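Local coordinates for protein helix-turn-helix transcriptional regulator (Pseudomonas aeruginosa, PDB 5XHX) that probably binds DNA as a LuxR-family transcriptional regulator of quorum sensing, this chain being its N-terminal ligand-binding domain without the DNA-binding part, at residues 129-143 against 159-171. Residues are numbered along the deposited sequence; the frame is centred on the assembly and turned at random.
Sequences VQYNVPLDGERTLCL and FELLRPWVIALMK
Tyr131 lies flat against helix 159-171, with Val166 CG1 sitting almost exactly over the centre of its ring, 3.7 Å from the centroid, a CH-pi contact. The phenol reaches on to a backbone carbonyl of the helix: Tyr131 OH donates to Phe159 O at 2.8 Å. It meets this oxygen well to one side of the C=O direction (108°), and Arg163 N also gives it a weak bond. Arg163 CB closes the ring edge in plane, and Ile167 CG2 approaches Tyr131 CD1 obliquely. Beyond the hydroxyl, Val129 CG2 makes an off-centre CH-pi contact with the Phe159 ring, 4.3 Å from its centroid. At the other end Met170 lies over the paired strands. Its SD makes an oblique Met-aromatic contact with Tyr131, and the bend at chi3 (56°) turns CE in toward the sheet, 3.8 Å from Val133 CG2 and equally near Leu143 CB. Leu141 CD2 packs on Met170 CB, 3.9 Å away. Strands 127-134 and 140-147 are neighbours in the antiparallel five-stranded sheet of this LuxR-type ligand-binding domain, and helix 153-173 covers one face, its segment crossing 129-134 at -54°. Backbone bonds pair Tyr131 with Leu143 and Val133 with Leu141, and strand alternation puts these side chains on the helix side, while Gln130 and Asn132 turn to helix 86-92 on the opposite face. Toward the hairpin turn, the Lys171 side chain slides past that of Leu135 in the opposite direction, its CD 3.9 Å from Leu135 CD2. The turn itself is held by Asp136: OD1 accepts from Glu138 N, an Asx turn, and from Arg139 N, which extends it to an Asx motif, and OD2 is gripped side-on by Arg139 NE and NH2. Farther out, the helix surface around Trp165 meets His13 of the second subunit.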
ATOM      1  N   VAL A 129       2.604  21.934   5.686  1.00 24.18           N
ATOM      2  CA  VAL A 129       1.419  21.392   5.033  1.00 25.10           C
ATOM      3  C   VAL A 129       0.983  20.185   5.834  1.00 22.69           C
ATOM      4  O   VAL A 129       1.756  19.600   6.585  1.00 23.51           O
ATOM      5  CB  VAL A 129       1.641  20.980   3.558  1.00 27.25           C
ATOM      6  CG1 VAL A 129       2.101  22.152   2.735  1.00 21.73           C
ATOM      7  CG2 VAL A 129       2.642  19.807   3.481  1.00 25.26           C
ATOM      8  N   GLN A 130      -0.265  19.790   5.629  1.00 23.77           N
ATOM      9  CA  GLN A 130      -0.805  18.640   6.330  1.00 26.13           C
ATOM     10  C   GLN A 130      -1.776  17.908   5.414  1.00 24.06           C
ATOM     11  O   GLN A 130      -2.653  18.536   4.818  1.00 22.55           O
ATOM     12  CB  GLN A 130      -1.510  19.104   7.612  1.00 22.77           C
ATOM     13  CG  GLN A 130      -1.873  18.040   8.594  1.00 32.56           C
ATOM     14  CD  GLN A 130      -2.437  18.644   9.866  1.00 26.15           C
ATOM     15  OE1 GLN A 130      -1.715  18.867  10.837  1.00 30.66           O
ATOM     16  NE2 GLN A 130      -3.710  18.966   9.836  1.00 25.60           N
ATOM     17  N   TYR A 131      -1.645  16.586   5.343  1.00 23.89           N
ATOM     18  CA  TYR A 131      -2.714  15.736   4.823  1.00 24.72           C
ATOM     19  C   TYR A 131      -3.668  15.381   5.960  1.00 23.16           C
ATOM     20  O   TYR A 131      -3.225  14.865   6.989  1.00 24.00           O
ATOM     21  CB  TYR A 131      -2.151  14.447   4.222  1.00 22.50           C
ATOM     22  CG  TYR A 131      -1.374  14.601   2.919  1.00 23.23           C
ATOM     23  CD1 TYR A 131      -2.024  14.582   1.681  1.00 23.62           C
ATOM     24  CD2 TYR A 131       0.006  14.733   2.935  1.00 24.43           C
ATOM     25  CE1 TYR A 131      -1.295  14.691   0.485  1.00 24.27           C
ATOM     26  CE2 TYR A 131       0.736  14.835   1.768  1.00 23.52           C
ATOM     27  CZ  TYR A 131       0.084  14.811   0.550  1.00 23.72           C
ATOM     28  OH  TYR A 131       0.821  14.911  -0.593  1.00 24.19           O
ATOM     29  N   ASN A 132      -4.967  15.636   5.762  1.00 24.85           N
ATOM     30  CA  ASN A 132      -6.020  15.367   6.750  1.00 27.76           C
ATOM     31  C   ASN A 132      -6.901  14.240   6.243  1.00 27.47           C
ATOM     32  O   ASN A 132      -7.507  14.373   5.173  1.00 27.42           O
ATOM     33  CB  ASN A 132      -6.920  16.581   6.985  1.00 27.95           C
ATOM     34  CG  ASN A 132      -6.293  17.621   7.845  1.00 30.45           C
ATOM     35  OD1 ASN A 132      -5.075  17.759   7.872  1.00 28.71           O
ATOM     36  ND2 ASN A 132      -7.128  18.355   8.591  1.00 27.34           N
ATOM     37  N   VAL A 133      -7.012  13.171   7.015  1.00 27.51           N
ATOM     38  CA  VAL A 133      -7.813  12.012   6.648  1.00 27.69           C
ATOM     39  C   VAL A 133      -8.842  11.770   7.743  1.00 26.76           C
ATOM     40  O   VAL A 133      -8.500  11.281   8.824  1.00 27.06           O
ATOM     41  CB  VAL A 133      -6.935  10.773   6.418  1.00 30.89           C
ATOM     42  CG1 VAL A 133      -7.801   9.551   6.089  1.00 30.04           C
ATOM     43  CG2 VAL A 133      -5.936  11.071   5.295  1.00 29.69           C
ATOM     44  N   PRO A 134     -10.105  12.119   7.509  1.00 26.99           N
ATOM     45  CA  PRO A 134     -11.161  11.795   8.478  1.00 30.15           C
ATOM     46  C   PRO A 134     -11.213  10.294   8.733  1.00 36.20           C
ATOM     47  O   PRO A 134     -11.153   9.486   7.803  1.00 32.49           O
ATOM     48  CB  PRO A 134     -12.441  12.298   7.794  1.00 33.40           C
ATOM     49  CG  PRO A 134     -11.981  13.372   6.853  1.00 31.85           C
ATOM     50  CD  PRO A 134     -10.597  12.964   6.400  1.00 28.59           C
ATOM     51  N   LEU A 135     -11.271   9.924  10.010  1.00 32.82           N
ATOM     52  CA  LEU A 135     -11.381   8.520  10.390  1.00 39.18           C
ATOM     53  C   LEU A 135     -12.798   8.128  10.741  1.00 44.59           C
ATOM     54  O   LEU A 135     -13.196   6.978  10.519  1.00 52.37           O
ATOM     55  CB  LEU A 135     -10.479   8.204  11.583  1.00 33.29           C
ATOM     56  CG  LEU A 135      -8.994   8.291  11.293  1.00 34.37           C
ATOM     57  CD1 LEU A 135      -8.176   7.770  12.474  1.00 35.23           C
ATOM     58  CD2 LEU A 135      -8.682   7.532  10.004  1.00 35.99           C
ATOM     59  N   ASP A 136     -13.557   9.066  11.286  1.00 39.48           N
ATOM     60  CA  ASP A 136     -14.963   8.857  11.568  1.00 50.11           C
ATOM     61  C   ASP A 136     -15.566  10.241  11.774  1.00 52.78           C
ATOM     62  O   ASP A 136     -15.006  11.243  11.315  1.00 49.79           O
ATOM     63  CB  ASP A 136     -15.144   7.919  12.773  1.00 43.22           C
ATOM     64  CG  ASP A 136     -14.453   8.438  14.018  1.00 45.20           C
ATOM     65  OD1 ASP A 136     -14.910   9.465  14.553  1.00 56.41           O
ATOM     66  OD2 ASP A 136     -13.457   7.827  14.461  1.00 46.12           O
ATOM     67  N   GLY A 137     -16.695  10.302  12.481  1.00 48.11           N
ATOM     68  CA  GLY A 137     -17.338  11.582  12.699  1.00 49.95           C
ATOM     69  C   GLY A 137     -16.559  12.522  13.596  1.00 52.47           C
ATOM     70  O   GLY A 137     -16.832  13.729  13.592  1.00 48.59           O
ATOM     71  N   GLU A 138     -15.598  12.008  14.364  1.00 40.61           N
ATOM     72  CA  GLU A 138     -14.877  12.866  15.300  1.00 47.09           C
ATOM     73  C   GLU A 138     -13.372  12.929  15.073  1.00 36.54           C
ATOM     74  O   GLU A 138     -12.764  13.953  15.390  1.00 39.07           O
ATOM     75  CB  GLU A 138     -15.124  12.418  16.749  1.00 48.56           C
ATOM     76  CG  GLU A 138     -14.501  13.361  17.798  1.00 45.39           C
ATOM     77  CD  GLU A 138     -14.200  12.660  19.108  1.00 46.95           C
ATOM     78  OE1 GLU A 138     -13.361  13.170  19.891  1.00 46.36           O
ATOM     79  OE2 GLU A 138     -14.798  11.588  19.352  1.00 55.45           O
ATOM     80  N   ARG A 139     -12.753  11.879  14.556  1.00 27.15           N
ATOM     81  CA  ARG A 139     -11.303  11.802  14.525  1.00 28.75           C
ATOM     82  C   ARG A 139     -10.775  12.132  13.132  1.00 31.81           C
ATOM     83  O   ARG A 139     -11.433  11.864  12.121  1.00 31.88           O
ATOM     84  CB  ARG A 139     -10.839  10.420  14.977  1.00 31.40           C
ATOM     85  CG  ARG A 139     -11.175  10.135  16.447  1.00 33.48           C
ATOM     86  CD  ARG A 139     -10.684   8.758  16.842  1.00 32.45           C
ATOM     87  NE  ARG A 139     -11.264   7.772  15.947  1.00 38.57           N
ATOM     88  CZ  ARG A 139     -10.630   6.691  15.505  1.00 38.50           C
ATOM     89  NH1 ARG A 139      -9.374   6.451  15.872  1.00 36.96           N
ATOM     90  NH2 ARG A 139     -11.253   5.865  14.678  1.00 39.47           N
ATOM     91  N   THR A 140      -9.595  12.755  13.094  1.00 26.11           N
ATOM     92  CA  THR A 140      -8.929  13.123  11.846  1.00 26.64           C
ATOM     93  C   THR A 140      -7.471  12.707  11.942  1.00 30.80           C
ATOM     94  O   THR A 140      -6.734  13.212  12.800  1.00 26.71           O
ATOM     95  CB  THR A 140      -9.020  14.626  11.567  1.00 27.49           C
ATOM     96  OG1 THR A 140     -10.372  15.070  11.700  1.00 29.93           O
ATOM     97  CG2 THR A 140      -8.534  14.941  10.138  1.00 26.50           C
ATOM     98  N   LEU A 141      -7.055  11.789  11.072  1.00 25.52           N
ATOM     99  CA  LEU A 141      -5.649  11.407  10.985  1.00 25.89           C
ATOM    100  C   LEU A 141      -4.893  12.425  10.137  1.00 26.20           C
ATOM    101  O   LEU A 141      -5.302  12.744   9.017  1.00 24.82           O
ATOM    102  CB  LEU A 141      -5.510  10.003  10.394  1.00 29.24           C
ATOM    103  CG  LEU A 141      -4.110   9.509  10.021  1.00 29.24           C
ATOM    104  CD1 LEU A 141      -3.222   9.395  11.266  1.00 24.24           C
ATOM    105  CD2 LEU A 141      -4.188   8.148   9.336  1.00 25.91           C
ATOM    106  N   CYS A 142      -3.780  12.933  10.660  1.00 25.20           N
ATOM    107  CA  CYS A 142      -3.078  14.020   9.989  1.00 25.00           C
ATOM    108  C   CYS A 142      -1.601  13.704   9.871  1.00 24.70           C
ATOM    109  O   CYS A 142      -0.980  13.200  10.815  1.00 26.27           O
ATOM    110  CB  CYS A 142      -3.248  15.338  10.735  1.00 27.65           C
ATOM    111  SG  CYS A 142      -4.957  15.856  10.870  1.00 27.37           S
ATOM    112  N   LEU A 143      -1.045  14.008   8.709  1.00 20.04           N
ATOM    113  CA  LEU A 143       0.386  13.934   8.486  1.00 24.28           C
ATOM    114  C   LEU A 143       0.840  15.359   8.235  1.00 26.73           C
ATOM    115  O   LEU A 143       0.509  15.949   7.203  1.00 23.25           O
ATOM    116  CB  LEU A 143       0.747  13.019   7.310  1.00 27.71           C
ATOM    117  CG  LEU A 143       2.226  13.139   6.913  1.00 29.31           C
ATOM    118  CD1 LEU A 143       3.150  12.696   8.072  1.00 26.02           C
ATOM    119  CD2 LEU A 143       2.494  12.340   5.645  1.00 29.48           C
ATOM    120  N   PHE A 159       2.227  17.685  -4.023  1.00 25.43           N
ATOM    121  CA  PHE A 159       1.480  17.075  -2.922  1.00 27.06           C
ATOM    122  C   PHE A 159       0.072  16.673  -3.360  1.00 25.41           C
ATOM    123  O   PHE A 159      -0.435  15.623  -2.952  1.00 25.35           O
ATOM    124  CB  PHE A 159       1.418  18.046  -1.743  1.00 23.95           C
ATOM    125  CG  PHE A 159       2.720  18.216  -1.015  1.00 24.03           C
ATOM    126  CD1 PHE A 159       3.532  17.122  -0.738  1.00 31.36           C
ATOM    127  CD2 PHE A 159       3.129  19.478  -0.591  1.00 25.21           C
ATOM    128  CE1 PHE A 159       4.746  17.284  -0.042  1.00 32.95           C
ATOM    129  CE2 PHE A 159       4.331  19.650   0.100  1.00 28.80           C
ATOM    130  CZ  PHE A 159       5.138  18.546   0.378  1.00 27.70           C
ATOM    131  N   GLU A 160      -0.572  17.495  -4.196  1.00 22.78           N
ATOM    132  CA  GLU A 160      -1.900  17.147  -4.704  1.00 26.93           C
ATOM    133  C   GLU A 160      -1.835  15.998  -5.703  1.00 28.04           C
ATOM    134  O   GLU A 160      -2.752  15.171  -5.760  1.00 26.47           O
ATOM    135  CB  GLU A 160      -2.557  18.370  -5.369  1.00 26.84           C
ATOM    136  CG  GLU A 160      -3.025  19.483  -4.401  1.00 30.64           C
ATOM    137  CD  GLU A 160      -4.311  19.133  -3.652  1.00 32.33           C
ATOM    138  OE1 GLU A 160      -4.852  18.014  -3.829  1.00 32.44           O
ATOM    139  OE2 GLU A 160      -4.785  19.990  -2.888  1.00 32.55           O
ATOM    140  N   LEU A 161      -0.773  15.936  -6.508  1.00 26.76           N
ATOM    141  CA  LEU A 161      -0.653  14.852  -7.482  1.00 28.07           C
ATOM    142  C   LEU A 161      -0.554  13.499  -6.791  1.00 28.29           C
ATOM    143  O   LEU A 161      -1.165  12.518  -7.234  1.00 23.13           O
ATOM    144  CB  LEU A 161       0.576  15.082  -8.370  1.00 28.32           C
ATOM    145  CG  LEU A 161       0.669  14.145  -9.582  1.00 33.11           C
ATOM    146  CD1 LEU A 161      -0.398  14.505 -10.604  1.00 31.80           C
ATOM    147  CD2 LEU A 161       2.057  14.226 -10.217  1.00 36.52           C
ATOM    148  N   LEU A 162       0.221  13.436  -5.704  1.00 26.94           N
ATOM    149  CA  LEU A 162       0.479  12.196  -4.988  1.00 27.23           C
ATOM    150  C   LEU A 162      -0.614  11.870  -3.984  1.00 25.52           C
ATOM    151  O   LEU A 162      -0.707  10.720  -3.535  1.00 25.48           O
ATOM    152  CB  LEU A 162       1.816  12.287  -4.254  1.00 26.30           C
ATOM    153  CG  LEU A 162       3.047  12.705  -5.057  1.00 34.56           C
ATOM    154  CD1 LEU A 162       4.325  12.598  -4.215  1.00 30.60           C
ATOM    155  CD2 LEU A 162       3.152  11.871  -6.309  1.00 32.31           C
ATOM    156  N   ARG A 163      -1.425  12.864  -3.637  1.00 25.91           N
ATOM    157  CA  ARG A 163      -2.449  12.724  -2.605  1.00 26.28           C
ATOM    158  C   ARG A 163      -3.313  11.471  -2.719  1.00 24.93           C
ATOM    159  O   ARG A 163      -3.571  10.853  -1.676  1.00 22.17           O
ATOM    160  CB  ARG A 163      -3.314  13.993  -2.626  1.00 26.63           C
ATOM    161  CG  ARG A 163      -4.511  14.010  -1.675  1.00 25.22           C
ATOM    162  CD  ARG A 163      -5.183  15.353  -1.861  1.00 31.86           C
ATOM    163  NE  ARG A 163      -6.497  15.409  -1.266  1.00 34.60           N
ATOM    164  CZ  ARG A 163      -7.358  16.409  -1.441  1.00 38.23           C
ATOM    165  NH1 ARG A 163      -7.032  17.454  -2.192  1.00 33.78           N
ATOM    166  NH2 ARG A 163      -8.556  16.360  -0.859  1.00 37.67           N
ATOM    167  N   PRO A 164      -3.783  11.039  -3.907  1.00 27.84           N
ATOM    168  CA  PRO A 164      -4.635   9.834  -3.951  1.00 29.42           C
ATOM    169  C   PRO A 164      -4.064   8.636  -3.205  1.00 25.85           C
ATOM    170  O   PRO A 164      -4.787   7.987  -2.437  1.00 25.01           O
ATOM    171  CB  PRO A 164      -4.765   9.556  -5.456  1.00 33.23           C
ATOM    172  CG  PRO A 164      -4.619  10.875  -6.089  1.00 33.51           C
ATOM    173  CD  PRO A 164      -3.635  11.646  -5.247  1.00 27.41           C
ATOM    174  N   TRP A 165      -2.782   8.330  -3.386  1.00 26.40           N
ATOM    175  CA  TRP A 165      -2.245   7.175  -2.691  1.00 28.57           C
ATOM    176  C   TRP A 165      -1.645   7.522  -1.336  1.00 24.96           C
ATOM    177  O   TRP A 165      -1.547   6.634  -0.484  1.00 25.74           O
ATOM    178  CB  TRP A 165      -1.213   6.431  -3.556  1.00 26.68           C
ATOM    179  CG  TRP A 165      -0.023   7.218  -4.028  1.00 24.92           C
ATOM    180  CD1 TRP A 165       0.131   7.797  -5.250  1.00 29.40           C
ATOM    181  CD2 TRP A 165       1.185   7.475  -3.305  1.00 26.02           C
ATOM    182  NE1 TRP A 165       1.356   8.424  -5.327  1.00 30.37           N
ATOM    183  CE2 TRP A 165       2.030   8.225  -4.153  1.00 28.42           C
ATOM    184  CE3 TRP A 165       1.645   7.129  -2.030  1.00 28.89           C
ATOM    185  CZ2 TRP A 165       3.298   8.659  -3.757  1.00 28.73           C
ATOM    186  CZ3 TRP A 165       2.899   7.560  -1.635  1.00 31.20           C
ATOM    187  CH2 TRP A 165       3.712   8.319  -2.499  1.00 34.49           C
ATOM    188  N   VAL A 166      -1.259   8.781  -1.100  1.00 24.26           N
ATOM    189  CA  VAL A 166      -0.844   9.162   0.254  1.00 22.34           C
ATOM    190  C   VAL A 166      -1.989   8.942   1.233  1.00 21.61           C
ATOM    191  O   VAL A 166      -1.821   8.300   2.271  1.00 25.99           O
ATOM    192  CB  VAL A 166      -0.341  10.616   0.296  1.00 24.14           C
ATOM    193  CG1 VAL A 166      -0.131  11.071   1.774  1.00 23.22           C
ATOM    194  CG2 VAL A 166       0.959  10.731  -0.485  1.00 21.80           C
ATOM    195  N   ILE A 167      -3.179   9.441   0.906  1.00 25.04           N
ATOM    196  CA  ILE A 167      -4.260   9.336   1.883  1.00 26.78           C
ATOM    197  C   ILE A 167      -4.788   7.901   1.957  1.00 27.89           C
ATOM    198  O   ILE A 167      -5.276   7.470   3.006  1.00 23.70           O
ATOM    199  CB  ILE A 167      -5.382  10.342   1.565  1.00 26.35           C
ATOM    200  CG1 ILE A 167      -6.111   9.950   0.300  1.00 28.37           C
ATOM    201  CG2 ILE A 167      -4.815  11.815   1.454  1.00 24.13           C
ATOM    202  CD1 ILE A 167      -7.233  10.925  -0.069  1.00 36.68           C
ATOM    203  N   ALA A 168      -4.734   7.152   0.849  1.00 24.72           N
ATOM    204  CA  ALA A 168      -5.113   5.742   0.895  1.00 29.81           C
ATOM    205  C   ALA A 168      -4.196   4.974   1.831  1.00 27.20           C
ATOM    206  O   ALA A 168      -4.651   4.169   2.657  1.00 30.36           O
ATOM    207  CB  ALA A 168      -5.073   5.136  -0.515  1.00 29.07           C
ATOM    208  N   LEU A 169      -2.894   5.214   1.709  1.00 25.79           N
ATOM    209  CA  LEU A 169      -1.912   4.584   2.582  1.00 27.52           C
ATOM    210  C   LEU A 169      -2.149   4.956   4.042  1.00 28.06           C
ATOM    211  O   LEU A 169      -2.099   4.100   4.929  1.00 24.59           O
ATOM    212  CB  LEU A 169      -0.509   5.032   2.168  1.00 30.64           C
ATOM    213  CG  LEU A 169       0.569   4.118   1.622  1.00 41.77           C
ATOM    214  CD1 LEU A 169       1.895   4.859   1.769  1.00 34.16           C
ATOM    215  CD2 LEU A 169       0.587   2.798   2.366  1.00 40.44           C
ATOM    216  N   MET A 170      -2.324   6.257   4.312  1.00 26.03           N
ATOM    217  CA  MET A 170      -2.538   6.710   5.688  1.00 30.56           C
ATOM    218  C   MET A 170      -3.715   5.987   6.319  1.00 25.45           C
ATOM    219  O   MET A 170      -3.622   5.489   7.445  1.00 28.57           O
ATOM    220  CB  MET A 170      -2.756   8.229   5.719  1.00 21.73           C
ATOM    221  CG  MET A 170      -1.516   9.022   5.319  1.00 24.16           C
ATOM    222  SD  MET A 170      -1.837  10.783   5.156  1.00 26.33           S
ATOM    223  CE  MET A 170      -2.504  11.079   6.825  1.00 23.14           C
ATOM    224  N   LYS A 171      -4.831   5.908   5.592  1.00 28.64           N
ATOM    225  CA  LYS A 171      -6.019   5.235   6.110  1.00 30.48           C
ATOM    226  C   LYS A 171      -5.721   3.771   6.423  1.00 35.79           C
ATOM    227  O   LYS A 171      -6.120   3.257   7.476  1.00 32.43           O
ATOM    228  CB  LYS A 171      -7.163   5.362   5.094  1.00 32.55           C
ATOM    229  CG  LYS A 171      -8.493   4.742   5.529  1.00 43.69           C
ATOM    230  CD  LYS A 171      -8.951   5.256   6.892  1.00 44.95           C
ATOM    231  CE  LYS A 171     -10.455   5.076   7.097  1.00 50.14           C
ATOM    232  NZ  LYS A 171     -11.243   6.190   6.468  1.00 53.56           N
TER